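Local coordinates for protein serine protease inhibitor 4, isoform B (Drosophila melanogaster, PDB 4P0F) that probably inhibits serine and cysteine endopeptidases, as other serpins do, and is captured here in its cleaved form, at residues Q122-D125 with Q131-A134; N137-Q142 with V164-I169. All coordinates share one frame; numbering follows the deposited sequence.

Contact 1 (Q122-D125 with Q131-A134); sequences QSVD and QAAA
The backbones come nearest at V124, which ends strand 120-124, and A132, in the first turn of helix 129-143, their CA atoms 5.9 Å apart, as the chain turns back from strand into helix. The apolar part is small: V124 CG2 reaches A132 CB at 4.3 Å. A132 CB also lies 3.7 Å from D125 O, on the residue that follows V124, so a single methyl packs on both a side chain and a peptide carbonyl. F98 and T135 also pack on V124, F126 on A132. Farther out, a water joins the two segments, donating to D125 O at 3.0 Å and to Q131 OE1 at 2.6 Å. The Q131 chain runs out extended (chi1 174°, chi2 -174°), which carries its amide oxygen to this water. D125 OD1 reaches forward into the connecting loop, where it makes a weak hydrogen bond with S127 N. The contact joins strand 120-124, edge strand of serpin sheet A paired parallel with strand 91-100, to the start of serpin helix F. The D125 carbonyl thus has a methyl beside it and a water as polar partner: slight apolar packing, with one water bridging polar atoms at the more exposed margin.

Contact 2 (N137-Q142 with V164-I169); sequences NNWVEQ and VLVNAI
The indole of W139 presents an edge to V166: CG1 of the valine lies near the ring plane, 3.8 Å from CZ3. The same ring carbon is 4.2 Å from A168 CB, which approaches obliquely, so one corner of the six-membered ring settles against V166 and A168, alternate residues of strand 161-174 that both point toward the helix. Beyond the two segments, A94 and K96 of the adjacent strand 91-100 also touch the indole, which therefore spans two strands. With CG anti to the backbone N (chi1 179°), the ring projects from helix 129-143 toward the sheet, and the W139 and V166 side chains slide past each other in opposite directions.

V166 is shared. Its CG1 also meets V140 CG2 at 3.8 Å, the two valine side chains crossing at about a right angle. CG1 of V166 is anti to its own backbone N (chi1 -172°), a rotamer that brings this methyl against both the tryptophan edge and the helix valine. V140 and A168 mark the nearest backbone approach, their CA atoms 6.4 Å apart; the local axes come within 8.8 Å and run in nearly the same direction, 24° apart. I136, one turn before V140, packs on V166 as well.

On the other side of the strand, N167 points away from the helix and is hydrogen-bonded to N95 and S40. This alternation is that of a helix lying on one face of a beta-sheet, here the helix known as helix F in serpins, on sheet A. All the touching groups across the interface are hydrocarbon or aromatic carbon, so its cohesion comes from van der Waals packing and burial of apolar surface, with polar groups such as N167 paired elsewhere.

Both contacts use helix 129-143 and both tie it to the same sheet, but at different places. Contact 1 lies at the helix start, its centre about 24 Å from the centre of the chain, and is partly buried; contact 2 lies farther along the helix, its centre about 14 Å from that point, and is buried. Their centres are about 12 Å apart. Contact 1 joins near neighbours in sequence and mixes a little apolar packing with a water bridge, whereas contact 2 brings together more distant parts of the chain through side-chain carbon alone. On its other side from strand 91-100, strand 161-174 pairs with strand 328-341, probably the inserted reactive-centre loop of the cleaved serpin.

Contact 1 (Q122-D125 with Q131-A134)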
loop_
_atom_site.group_PDB
_atom_site.type_symbol
_atom_site.label_atom_id
_atom_site.label_comp_id
_atom_site.label_asym_id
_atom_site.label_seq_id
_atom_site.Cartn_x
_atom_site.Cartn_y
_atom_site.Cartn_z
ATOM N N GLN A 122 10.227 -20.257 -4.198
ATOM C CA GLN A 122 9.597 -21.551 -4.439
ATOM C C GLN A 122 9.404 -21.763 -5.932
ATOM O O GLN A 122 9.061 -20.834 -6.648
ATOM C CB GLN A 122 8.252 -21.625 -3.720
ATOM C CG GLN A 122 7.520 -22.949 -3.888
ATOM C CD GLN A 122 6.223 -23.006 -3.100
ATOM O OE1 GLN A 122 5.776 -22.006 -2.544
ATOM N NE2 GLN A 122 5.609 -24.179 -3.051
ATOM N N SER A 123 9.621 -22.993 -6.391
ATOM C CA SER A 123 9.359 -23.351 -7.779
ATOM C C SER A 123 7.918 -23.827 -7.926
ATOM O O SER A 123 7.425 -24.575 -7.083
ATOM C CB SER A 123 10.326 -24.441 -8.246
ATOM O OG SER A 123 11.663 -23.974 -8.225
ATOM N N VAL A 124 7.249 -23.377 -8.982
ATOM C CA VAL A 124 5.870 -23.781 -9.269
ATOM C C VAL A 124 5.697 -24.084 -10.754
ATOM O O VAL A 124 6.499 -23.644 -11.576
ATOM C CB VAL A 124 4.848 -22.686 -8.854
ATOM C CG1 VAL A 124 4.969 -22.363 -7.366
ATOM C CG2 VAL A 124 5.029 -21.428 -9.690
ATOM N N ASP A 125 4.651 -24.833 -11.092
ATOM C CA ASP A 125 4.361 -25.179 -12.480
ATOM C C ASP A 125 3.254 -24.278 -13.019
ATOM O O ASP A 125 2.071 -24.549 -12.806
ATOM C CB ASP A 125 3.961 -26.654 -12.591
ATOM C CG ASP A 125 3.767 -27.104 -14.024
ATOM O OD1 ASP A 125 3.795 -26.255 -14.933
ATOM O OD2 ASP A 125 3.570 -28.318 -14.245
ATOM N N GLN A 131 -3.326 -24.579 -10.152
ATOM C CA GLN A 131 -2.506 -25.045 -9.045
ATOM C C GLN A 131 -1.495 -23.981 -8.623
ATOM O O GLN A 131 -1.309 -23.725 -7.434
ATOM C CB GLN A 131 -1.800 -26.338 -9.445
ATOM C CG GLN A 131 -0.795 -26.883 -8.461
ATOM C CD GLN A 131 -0.058 -28.077 -9.044
ATOM O OE1 GLN A 131 1.053 -27.948 -9.561
ATOM N NE2 GLN A 131 -0.693 -29.241 -8.997
ATOM N N ALA A 132 -0.849 -23.353 -9.598
ATOM C CA ALA A 132 0.135 -22.309 -9.303
ATOM C C ALA A 132 -0.493 -21.091 -8.607
ATOM O O ALA A 132 0.067 -20.551 -7.650
ATOM C CB ALA A 132 0.838 -21.883 -10.582
ATOM N N ALA A 133 -1.657 -20.669 -9.082
ATOM C CA ALA A 133 -2.351 -19.549 -8.478
ATOM C C ALA A 133 -2.733 -19.906 -7.049
ATOM O O ALA A 133 -2.584 -19.093 -6.145
ATOM C CB ALA A 133 -3.574 -19.181 -9.287
ATOM N N ALA A 134 -3.204 -21.134 -6.842
ATOM C CA ALA A 134 -3.597 -21.564 -5.505
ATOM C C ALA A 134 -2.397 -21.512 -4.562
ATOM O O ALA A 134 -2.521 -21.070 -3.426
ATOM C CB ALA A 134 -4.199 -22.967 -5.537
HETATM O O HOH W 1 1.803 -25.481 -9.976
#

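Contact 2 (N137-Q142 with V164-I169)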
loop_
_atom_site.group_PDB
_atom_site.type_symbol
_atom_site.label_atom_id
_atom_site.label_comp_id
_atom_site.label_asym_id
_atom_site.label_seq_id
_atom_site.Cartn_x
_atom_site.Cartn_y
_atom_site.Cartn_z
ATOM N N ASN A 137 -1.711 -17.798 -3.915
ATOM C CA ASN A 137 -2.791 -17.119 -3.215
ATOM C C ASN A 137 -2.966 -17.653 -1.804
ATOM O O ASN A 137 -3.331 -16.905 -0.892
ATOM C CB ASN A 137 -4.074 -17.240 -4.024
ATOM C CG ASN A 137 -4.012 -16.434 -5.311
ATOM O OD1 ASN A 137 -3.217 -15.499 -5.425
ATOM N ND2 ASN A 137 -4.833 -16.797 -6.284
ATOM N N ASN A 138 -2.672 -18.934 -1.610
ATOM C CA ASN A 138 -2.712 -19.507 -0.274
ATOM C C ASN A 138 -1.604 -18.927 0.605
ATOM O O ASN A 138 -1.817 -18.669 1.792
ATOM C CB ASN A 138 -2.608 -21.030 -0.343
ATOM C CG ASN A 138 -3.872 -21.673 -0.885
ATOM O OD1 ASN A 138 -4.925 -21.041 -0.958
ATOM N ND2 ASN A 138 -3.777 -22.948 -1.257
ATOM N N TRP A 139 -0.438 -18.688 0.016
ATOM C CA TRP A 139 0.668 -18.091 0.743
ATOM C C TRP A 139 0.269 -16.668 1.157
ATOM O O TRP A 139 0.444 -16.279 2.310
ATOM C CB TRP A 139 1.952 -18.083 -0.104
ATOM C CG TRP A 139 3.117 -17.456 0.608
ATOM C CD1 TRP A 139 3.963 -18.064 1.488
ATOM C CD2 TRP A 139 3.547 -16.085 0.520
ATOM N NE1 TRP A 139 4.896 -17.162 1.951
ATOM C CE2 TRP A 139 4.659 -15.942 1.374
ATOM C CE3 TRP A 139 3.098 -14.971 -0.196
ATOM C CZ2 TRP A 139 5.331 -14.729 1.528
ATOM C CZ3 TRP A 139 3.762 -13.762 -0.034
ATOM C CH2 TRP A 139 4.864 -13.656 0.824
ATOM N N VAL A 140 -0.292 -15.908 0.219
ATOM C CA VAL A 140 -0.758 -14.558 0.521
ATOM C C VAL A 140 -1.809 -14.548 1.639
ATOM O O VAL A 140 -1.730 -13.721 2.540
ATOM C CB VAL A 140 -1.335 -13.855 -0.724
ATOM C CG1 VAL A 140 -1.997 -12.522 -0.348
ATOM C CG2 VAL A 140 -0.219 -13.612 -1.756
ATOM N N GLU A 141 -2.783 -15.449 1.595
ATOM C CA GLU A 141 -3.753 -15.534 2.682
ATOM C C GLU A 141 -3.072 -15.782 4.021
ATOM O O GLU A 141 -3.440 -15.186 5.035
ATOM C CB GLU A 141 -4.776 -16.639 2.432
ATOM C CG GLU A 141 -5.772 -16.324 1.336
ATOM C CD GLU A 141 -7.094 -17.046 1.513
ATOM O OE1 GLU A 141 -7.528 -17.231 2.671
ATOM O OE2 GLU A 141 -7.704 -17.420 0.490
ATOM N N GLN A 142 -2.078 -16.665 4.030
ATOM C CA GLN A 142 -1.408 -17.013 5.274
ATOM C C GLN A 142 -0.597 -15.841 5.830
ATOM O O GLN A 142 -0.385 -15.754 7.043
ATOM C CB GLN A 142 -0.517 -18.244 5.065
ATOM C CG GLN A 142 -1.316 -19.523 4.842
ATOM C CD GLN A 142 -2.212 -19.886 6.027
ATOM O OE1 GLN A 142 -1.907 -19.567 7.179
ATOM N NE2 GLN A 142 -3.343 -20.528 5.736
ATOM N N VAL A 164 6.604 -14.922 -10.489
ATOM C CA VAL A 164 5.717 -13.968 -9.839
ATOM C C VAL A 164 6.389 -13.510 -8.565
ATOM O O VAL A 164 6.766 -14.329 -7.730
ATOM C CB VAL A 164 4.341 -14.571 -9.514
ATOM C CG1 VAL A 164 3.456 -13.553 -8.776
ATOM C CG2 VAL A 164 3.656 -15.035 -10.778
ATOM N N LEU A 165 6.551 -12.198 -8.444
ATOM C CA LEU A 165 7.100 -11.572 -7.251
ATOM C C LEU A 165 5.955 -11.086 -6.396
ATOM O O LEU A 165 5.048 -10.448 -6.917
ATOM C CB LEU A 165 8.010 -10.396 -7.618
ATOM C CG LEU A 165 9.419 -10.767 -8.070
ATOM C CD1 LEU A 165 10.083 -9.607 -8.762
ATOM C CD2 LEU A 165 10.245 -11.189 -6.866
ATOM N N VAL A 166 5.990 -11.399 -5.103
ATOM C CA VAL A 166 4.910 -11.005 -4.211
ATOM C C VAL A 166 5.430 -10.364 -2.938
ATOM O O VAL A 166 6.382 -10.835 -2.326
ATOM C CB VAL A 166 4.014 -12.201 -3.836
ATOM C CG1 VAL A 166 2.796 -11.721 -3.076
ATOM C CG2 VAL A 166 3.581 -12.943 -5.094
ATOM N N ASN A 167 4.788 -9.260 -2.568
ATOM C CA ASN A 167 4.930 -8.682 -1.248
ATOM C C ASN A 167 3.587 -8.711 -0.551
ATOM O O ASN A 167 2.585 -8.357 -1.152
ATOM C CB ASN A 167 5.420 -7.237 -1.301
ATOM C CG ASN A 167 5.352 -6.575 0.054
ATOM O OD1 ASN A 167 4.328 -5.967 0.429
ATOM N ND2 ASN A 167 6.421 -6.720 0.821
ATOM N N ALA A 168 3.580 -9.112 0.717
ATOM C CA ALA A 168 2.369 -9.068 1.532
ATOM C C ALA A 168 2.662 -8.294 2.805
ATOM O O ALA A 168 3.781 -8.327 3.309
ATOM C CB ALA A 168 1.876 -10.467 1.851
ATOM N N ILE A 169 1.662 -7.577 3.303
ATOM C CA ILE A 169 1.809 -6.806 4.532
ATOM C C ILE A 169 0.543 -6.942 5.373
ATOM O O ILE A 169 -0.570 -6.950 4.849
ATOM C CB ILE A 169 2.124 -5.314 4.215
ATOM C CG1 ILE A 169 2.222 -4.474 5.493
ATOM C CG2 ILE A 169 1.092 -4.731 3.255
ATOM C CD1 ILE A 169 2.889 -3.110 5.262
#